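Local atomic coordinates of tyrosine aminotransferase (PDB entry 4IX8), a protein that probably catalyses the pyridoxal phosphate-dependent transfer of the amino group of tyrosine to 2-oxoglutarate. Residues Ile164-Pro169 with Ile183-Tyr188; Thr211-Ile216 with Pro245-Glu250; Ala149-Leu154 with Lys175-Ser180. All coordinates share one frame; numbering follows the deposited sequence.

Contact 1 (Ile164-Pro169 with Ile183-Tyr188)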
# COMPACT_ATOMS: atom_id res chain seq x y z
N ILE A 164 8.21 -15.22 14.40
CA ILE A 164 8.43 -14.04 15.24
C ILE A 164 7.54 -14.10 16.47
O ILE A 164 6.50 -14.75 16.46
CB ILE A 164 8.16 -12.72 14.52
CG1 ILE A 164 6.77 -12.72 13.89
CG2 ILE A 164 9.19 -12.48 13.43
CD1 ILE A 164 6.39 -11.34 13.38
N LEU A 165 7.99 -13.44 17.55
CA LEU A 165 7.25 -13.38 18.79
C LEU A 165 6.42 -12.13 18.74
O LEU A 165 6.97 -11.05 18.62
CB LEU A 165 8.17 -13.40 20.02
CG LEU A 165 9.05 -14.65 20.17
CD1 LEU A 165 9.75 -14.67 21.51
CD2 LEU A 165 8.27 -15.87 20.05
N VAL A 166 5.10 -12.30 18.82
CA VAL A 166 4.13 -11.19 18.75
C VAL A 166 3.18 -11.23 19.96
O VAL A 166 2.75 -12.31 20.37
CB VAL A 166 3.28 -11.26 17.51
CG1 VAL A 166 2.35 -10.04 17.44
CG2 VAL A 166 4.17 -11.36 16.27
N CYS A 167 2.89 -10.08 20.56
CA CYS A 167 1.96 -10.03 21.68
C CYS A 167 0.58 -10.50 21.24
O CYS A 167 0.19 -10.33 20.09
CB CYS A 167 1.90 -8.63 22.27
SG CYS A 167 1.54 -7.47 20.97
N ALA A 168 -0.16 -11.08 22.18
CA ALA A 168 -1.61 -11.34 22.05
C ALA A 168 -2.22 -10.85 23.35
O ALA A 168 -1.75 -11.21 24.41
CB ALA A 168 -1.93 -12.79 21.84
N PRO A 169 -3.29 -10.04 23.29
CA PRO A 169 -3.99 -9.62 22.08
C PRO A 169 -3.27 -8.52 21.33
O PRO A 169 -2.51 -7.76 21.91
CB PRO A 169 -5.34 -9.14 22.61
CG PRO A 169 -5.06 -8.66 23.99
CD PRO A 169 -3.94 -9.56 24.51
N ILE A 183 5.21 -17.03 7.37
CA ILE A 183 5.94 -16.82 8.61
C ILE A 183 5.02 -17.20 9.80
O ILE A 183 3.83 -16.93 9.75
CB ILE A 183 6.37 -15.38 8.73
CG1 ILE A 183 7.24 -14.99 7.54
CG2 ILE A 183 7.12 -15.14 10.03
CD1 ILE A 183 7.26 -13.46 7.30
N GLU A 184 5.55 -17.83 10.84
CA GLU A 184 4.73 -18.17 11.99
C GLU A 184 4.67 -17.00 12.95
O GLU A 184 5.73 -16.50 13.38
CB GLU A 184 5.26 -19.39 12.75
CG GLU A 184 4.41 -19.73 13.97
CD GLU A 184 5.05 -20.81 14.85
OE1 GLU A 184 5.93 -21.60 14.38
OE2 GLU A 184 4.70 -20.86 16.05
N CYS A 185 3.44 -16.60 13.29
CA CYS A 185 3.13 -15.63 14.37
C CYS A 185 3.01 -16.38 15.67
O CYS A 185 2.06 -17.11 15.92
CB CYS A 185 1.84 -14.88 14.07
SG CYS A 185 1.43 -13.54 15.23
N ARG A 186 4.06 -16.30 16.46
CA ARG A 186 4.15 -17.06 17.69
C ARG A 186 3.84 -16.11 18.83
O ARG A 186 4.61 -15.19 19.13
CB ARG A 186 5.52 -17.72 17.87
CG ARG A 186 5.61 -18.64 19.07
CD ARG A 186 6.90 -19.51 19.02
NE ARG A 186 6.96 -20.40 17.86
CZ ARG A 186 8.01 -21.18 17.54
NH1 ARG A 186 9.11 -21.17 18.27
NH2 ARG A 186 7.96 -21.94 16.46
N TYR A 187 2.67 -16.31 19.41
CA TYR A 187 2.14 -15.43 20.42
C TYR A 187 2.80 -15.58 21.74
O TYR A 187 2.92 -16.72 22.24
CB TYR A 187 0.66 -15.68 20.59
CG TYR A 187 -0.21 -15.11 19.51
CD1 TYR A 187 -0.06 -13.80 19.07
CD2 TYR A 187 -1.22 -15.86 18.95
CE1 TYR A 187 -0.91 -13.27 18.10
CE2 TYR A 187 -2.05 -15.34 17.98
CZ TYR A 187 -1.90 -14.06 17.56
OH TYR A 187 -2.78 -13.60 16.60
N TYR A 188 3.20 -14.47 22.35
CA TYR A 188 3.41 -14.44 23.81
C TYR A 188 2.22 -13.64 24.39
O TYR A 188 1.65 -12.79 23.69
CB TYR A 188 4.78 -13.85 24.18
CG TYR A 188 4.91 -12.43 23.76
CD1 TYR A 188 4.41 -11.41 24.56
CD2 TYR A 188 5.45 -12.08 22.54
CE1 TYR A 188 4.48 -10.10 24.18
CE2 TYR A 188 5.53 -10.76 22.14
CZ TYR A 188 5.04 -9.78 22.98
OH TYR A 188 5.09 -8.47 22.63

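Contact 2 (Thr211-Ile216 with Pro245-Glu250)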
# COMPACT_ATOMS: atom_id res chain seq x y z
N THR A 211 13.55 -18.16 15.22
CA THR A 211 12.87 -16.96 15.72
C THR A 211 13.65 -15.73 15.26
O THR A 211 14.82 -15.60 15.60
CB THR A 211 12.81 -16.95 17.27
OG1 THR A 211 12.12 -18.11 17.77
CG2 THR A 211 12.15 -15.76 17.77
N LYS A 212 13.01 -14.79 14.57
CA LYS A 212 13.72 -13.68 13.92
C LYS A 212 13.45 -12.29 14.49
O LYS A 212 14.16 -11.36 14.16
CB LYS A 212 13.40 -13.64 12.42
CG LYS A 212 13.90 -14.88 11.70
CD LYS A 212 15.42 -15.01 11.71
CE LYS A 212 15.87 -16.47 11.73
NZ LYS A 212 15.85 -17.09 10.38
N ALA A 213 12.43 -12.14 15.32
CA ALA A 213 12.10 -10.83 15.85
C ALA A 213 11.16 -10.95 17.04
O ALA A 213 10.54 -11.98 17.27
CB ALA A 213 11.47 -9.95 14.75
N PHE A 214 11.12 -9.88 17.83
CA PHE A 214 10.18 -9.70 18.92
C PHE A 214 9.38 -8.45 18.61
O PHE A 214 9.96 -7.39 18.46
CB PHE A 214 10.92 -9.53 20.23
CG PHE A 214 10.08 -9.69 21.44
CD1 PHE A 214 9.50 -8.59 22.04
CD2 PHE A 214 9.90 -10.92 22.02
CE1 PHE A 214 8.71 -8.72 23.18
CE2 PHE A 214 9.14 -11.06 23.16
CZ PHE A 214 8.55 -9.95 23.75
N VAL A 215 8.06 -8.58 18.49
CA VAL A 215 7.21 -7.45 18.17
C VAL A 215 6.48 -6.95 19.42
O VAL A 215 5.88 -7.76 20.13
CB VAL A 215 6.15 -7.79 17.13
CG1 VAL A 215 5.26 -6.59 16.92
CG2 VAL A 215 6.77 -8.24 15.81
N ILE A 216 6.54 -5.64 19.68
CA ILE A 216 5.67 -5.04 20.67
C ILE A 216 4.83 -3.95 20.04
O ILE A 216 5.18 -3.41 18.97
CB ILE A 216 6.43 -4.46 21.88
CG1 ILE A 216 7.31 -3.31 21.47
CG2 ILE A 216 7.19 -5.56 22.63
CD1 ILE A 216 7.95 -2.61 22.65
N PRO A 245 16.19 -8.81 16.97
CA PRO A 245 15.80 -7.40 16.85
C PRO A 245 14.42 -7.13 17.42
O PRO A 245 13.60 -8.05 17.49
CB PRO A 245 15.80 -7.16 15.35
CG PRO A 245 15.50 -8.50 14.78
CD PRO A 245 16.25 -9.46 15.66
N LEU A 246 14.19 -5.90 17.85
CA LEU A 246 12.94 -5.49 18.43
C LEU A 246 12.19 -4.58 17.49
O LEU A 246 12.70 -3.53 17.09
CB LEU A 246 13.22 -4.77 19.75
CG LEU A 246 12.04 -4.16 20.52
CD1 LEU A 246 11.02 -5.21 20.88
CD2 LEU A 246 12.53 -3.46 21.82
N ILE A 247 10.96 -4.97 17.15
CA ILE A 247 10.07 -4.15 16.33
C ILE A 247 8.98 -3.57 17.23
O ILE A 247 8.28 -4.30 17.90
CB ILE A 247 9.41 -4.97 15.20
CG1 ILE A 247 10.47 -5.65 14.35
CG2 ILE A 247 8.48 -4.10 14.39
CD1 ILE A 247 9.92 -6.61 13.34
N SER A 248 8.85 -2.25 17.24
CA SER A 248 7.96 -1.57 18.16
C SER A 248 7.01 -0.69 17.41
O SER A 248 7.44 0.29 16.79
CB SER A 248 8.75 -0.73 19.14
OG SER A 248 7.93 -0.12 20.08
N ASP A 249 5.73 -1.03 17.47
CA ASP A 249 4.68 -0.24 16.84
C ASP A 249 4.26 0.90 17.77
O ASP A 249 3.53 0.70 18.71
CB ASP A 249 3.50 -1.12 16.50
CG ASP A 249 2.49 -0.43 15.60
OD1 ASP A 249 2.37 0.82 15.69
OD2 ASP A 249 1.80 -1.15 14.84
N GLU A 250 4.78 2.10 17.48
CA GLU A 250 4.63 3.24 18.36
C GLU A 250 3.77 4.29 17.67
O GLU A 250 3.96 5.51 17.81
CB GLU A 250 6.03 3.75 18.75
CG GLU A 250 6.77 2.65 19.58
CD GLU A 250 8.12 3.10 20.14
OE1 GLU A 250 8.52 4.26 19.91
OE2 GLU A 250 8.74 2.28 20.87

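Contact 3 (Ala149-Leu154 with Lys175-Ser180)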
# COMPACT_ATOMS: atom_id res chain seq x y z
N ALA A 149 4.67 -0.62 6.35
CA ALA A 149 5.89 -0.69 7.15
C ALA A 149 6.01 -2.07 7.79
O ALA A 149 7.12 -2.62 7.88
CB ALA A 149 5.90 0.36 8.20
N ILE A 150 4.88 -2.66 8.14
CA ILE A 150 4.86 -4.00 8.71
C ILE A 150 5.24 -5.03 7.68
O ILE A 150 6.01 -5.92 7.95
CB ILE A 150 3.51 -4.33 9.28
CG1 ILE A 150 3.30 -3.48 10.55
CG2 ILE A 150 3.41 -5.82 9.63
CD1 ILE A 150 1.84 -3.50 11.13
N VAL A 151 4.67 -4.93 6.48
CA VAL A 151 5.06 -5.82 5.40
C VAL A 151 6.55 -5.77 5.14
O VAL A 151 7.20 -6.80 5.07
CB VAL A 151 4.33 -5.47 4.10
CG1 VAL A 151 4.90 -6.28 2.89
CG2 VAL A 151 2.85 -5.73 4.28
N LEU A 152 7.08 -4.56 4.97
CA LEU A 152 8.49 -4.41 4.63
C LEU A 152 9.38 -4.93 5.75
O LEU A 152 10.35 -5.62 5.50
CB LEU A 152 8.81 -2.94 4.39
CG LEU A 152 8.16 -2.35 3.16
CD1 LEU A 152 8.30 -0.86 3.21
CD2 LEU A 152 8.75 -2.93 1.87
N ALA A 153 9.03 -4.64 6.99
CA ALA A 153 9.86 -5.09 8.09
C ALA A 153 9.94 -6.62 8.13
O ALA A 153 11.03 -7.20 8.26
CB ALA A 153 9.33 -4.54 9.42
N LEU A 154 8.80 -7.29 8.05
CA LEU A 154 8.79 -8.73 8.19
C LEU A 154 9.32 -9.46 6.97
O LEU A 154 10.05 -10.42 7.11
CB LEU A 154 7.39 -9.20 8.49
CG LEU A 154 6.98 -9.33 9.97
CD1 LEU A 154 7.59 -8.30 10.85
CD2 LEU A 154 5.46 -9.20 10.05
N LYS A 175 -0.32 -10.75 12.51
CA LYS A 175 -0.73 -12.13 12.25
C LYS A 175 -1.10 -12.32 10.78
O LYS A 175 -0.77 -13.34 10.17
CB LYS A 175 -1.89 -12.48 13.17
CG LYS A 175 -2.67 -13.71 12.82
CD LYS A 175 -2.06 -14.94 13.29
CE LYS A 175 -3.06 -16.07 13.21
NZ LYS A 175 -2.29 -17.30 12.95
N SER A 176 -1.79 -11.34 10.22
CA SER A 176 -2.26 -11.45 8.86
C SER A 176 -1.12 -11.50 7.88
O SER A 176 -1.21 -12.23 6.93
CB SER A 176 -3.20 -10.30 8.51
OG SER A 176 -4.48 -10.57 9.05
N VAL A 177 -0.10 -10.69 8.10
CA VAL A 177 1.07 -10.62 7.23
C VAL A 177 1.91 -11.86 7.37
O VAL A 177 2.32 -12.45 6.39
CB VAL A 177 1.91 -9.38 7.55
CG1 VAL A 177 3.27 -9.39 6.85
CG2 VAL A 177 1.14 -8.15 7.19
N CYS A 178 2.13 -12.29 8.61
CA CYS A 178 2.87 -13.53 8.84
C CYS A 178 2.25 -14.70 8.09
O CYS A 178 2.93 -15.42 7.35
CB CYS A 178 2.87 -13.89 10.32
SG CYS A 178 4.06 -12.92 11.28
N ASP A 179 0.95 -14.92 8.28
CA ASP A 179 0.30 -16.06 7.63
C ASP A 179 0.34 -15.89 6.11
O ASP A 179 0.42 -16.86 5.37
CB ASP A 179 -1.16 -16.20 8.08
CG ASP A 179 -1.30 -16.65 9.54
OD1 ASP A 179 -0.34 -17.22 10.10
OD2 ASP A 179 -2.39 -16.42 10.13
N SER A 180 0.25 -14.65 5.64
CA SER A 180 0.26 -14.40 4.22
C SER A 180 1.58 -14.89 3.59
O SER A 180 1.61 -15.37 2.45
CB SER A 180 0.08 -12.94 3.93
OG SER A 180 0.07 -12.72 2.54

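Contact 1 (Ile164-Pro169 with Ile183-Tyr188)
Tyr188 folds back over the backbone of Cys167, showing how one aromatic residue can roof a neighbouring strand. With CG set between the backbone N and the carbonyl carbon (chi1 63°), the ring leaves CB and turns over the partner strand, CG facing Val166 O. Tyr188 CD2 lies beside Leu165 CB at 3.9 Å, and Tyr188 CE2 comes to 3.2 Å from Cys167 N. CD1 and CE1 run along Cys167 CA and CB, and CZ lies over Cys167 N and CA; Cys167 CA sits over the Tyr188 ring face, 3.6 Å from the centroid, as a CH-pi contact. Tyr188 OH reaches Cys167 CB at 3.2 Å but makes its hydrogen bond with the carbonyl of Val215 on strand 211-217, the other neighbour of strand 163-168, where the ring also stacks with Phe214.

Five backbone hydrogen bonds join the two parallel strands, from Ile164 N-Glu184 O to Ala168 N-Tyr188 O. Tyr187 faces the opposite side of the sheet; there Ala168 CB lies over its ring. Cys185 SG packs against Val166 CG2 on that same side at 3.7 Å. The Leu165 and Arg186 side chains run slantwise past each other, Leu165 CD2 against Arg186 CG and CD, and the Arg186 guanidinium then grips Glu184 side-on, Arg186 NE to Glu184 OE2 at 2.9 Å. A right-handed beta-alpha-beta crossover through helix 173-181 links the strands, a recurring unit of the large domain in fold-type I pyridoxal phosphate enzymes.

Contact 2 (Thr211-Ile216 with Pro245-Glu250)
Strands 211-216 and 246-249 run parallel, 19° apart in direction, with backbone hydrogen bonds that pass alternately from one strand to the other. Phe214 N reaches Pro245 O, Ile247 N reaches Phe214 O at 2.9 Å, Ile216 N reaches Ile247 O at 2.8 Å, and Asp249 N meets Ile216 O almost straight, the angle at hydrogen being 174°.

Side chains sort to two faces. On one, Phe214 and Leu246 lie side by side and point the same way. Leu246 CD1 approaches the ring edge at Phe214 CD1, 3.9 Å away, and also lies 3.4 Å from Phe214 O. Ile216 sends CG1 between its backbone N and carbonyl carbon (chi1 64°), which brings it to 3.5 Å from Ser248 OG; that hydroxyl donates a hydrogen bond to Glu250 OE2 at 2.7 Å. On the side of Val215 and Ile247, Ile247 CD1 touches Ala213 CB at 3.9 Å, and Val215 CG2 packs beside Ile247 CB. At the strand end, Asp249 OD2 is hydrogen-bonded to Tyr174 OH and also lies near the pyridine N1 of the pyridoxal phosphate-lysine at position 282, as in related aminotransferases.

Helix 229-242, which connects the strands, covers the Phe214 and Leu246 face. Strand 163-168 flanks 211-217, and strand 274-279 flanks 246-249, so the pair occupies the interior of the large-domain sheet.

Contact 3 (Ala149-Leu154 with Lys175-Ser180)
Two helices of the large domain, 145-157 and 173-181, pack together here through a small apolar interface in which one valine does most of the work. Val177 points at the facing helix and divides its two methyls among three partners. Val177 CG1 stands anti to the backbone N (chi1 169°) and meets Leu154 CD2 at 3.9 Å. The other methyl, Val177 CG2, lies beside the backbone N and touches both Ile150 CG2, at 4.1 Å, and Val151 CG2, at 4.2 Å. The approaches differ: Val151 crosses the Val177 side chain at about a right angle, whereas Ile150 and Leu154 meet it more slantwise. Ile150 and Leu154 are four residues apart, one helical turn, so Val177 reaches residues on successive turns of helix 145-157.

Leu154 CD2 has a second neighbour in Cys178 SG, 4.2 Å away, which widens the interface by one residue. No hydrogen bond crosses between the segments; the cohesion is that of methyls and sulfur alone. The local helix axes remain 10.1 Å apart at closest approach and are inclined by 45°, a separation that the touching side chains fill from both sides.

Beneath the helices lies the central sheet: Ile150 rests on Leu277 of strand 274-279, and Cys178 on Cys185 of strand 184-191. Leu316 of the second subunit packs against Val151, Val177 and Ser180, so this helix pair also borders the dimer interface.

How the contacts relate
Of the elements involved, helix 145-157 comes first along the chain, then strand 163-168, helix 173-181 and strand 184-191. Contact 3 closes the loop from helix 145-157 to helix 173-181, and contact 1 the loop from strand 163-168 to strand 184-191; their segments alternate, so the two closures cross. Contact 2 follows in series, closing the later excursion through helix 229-242. Strands 163-168 and 211-217 are neighbours, joining contacts 1 and 2 into one sheet, with Leu165 O and Val215 N 2.7 Å apart. Ile164 CD1 meets Cys178 SG at 3.5 Å, and Ile247 CD1 meets Leu154 CD1 at 3.8 Å, seating the helix pair on both strand pairs.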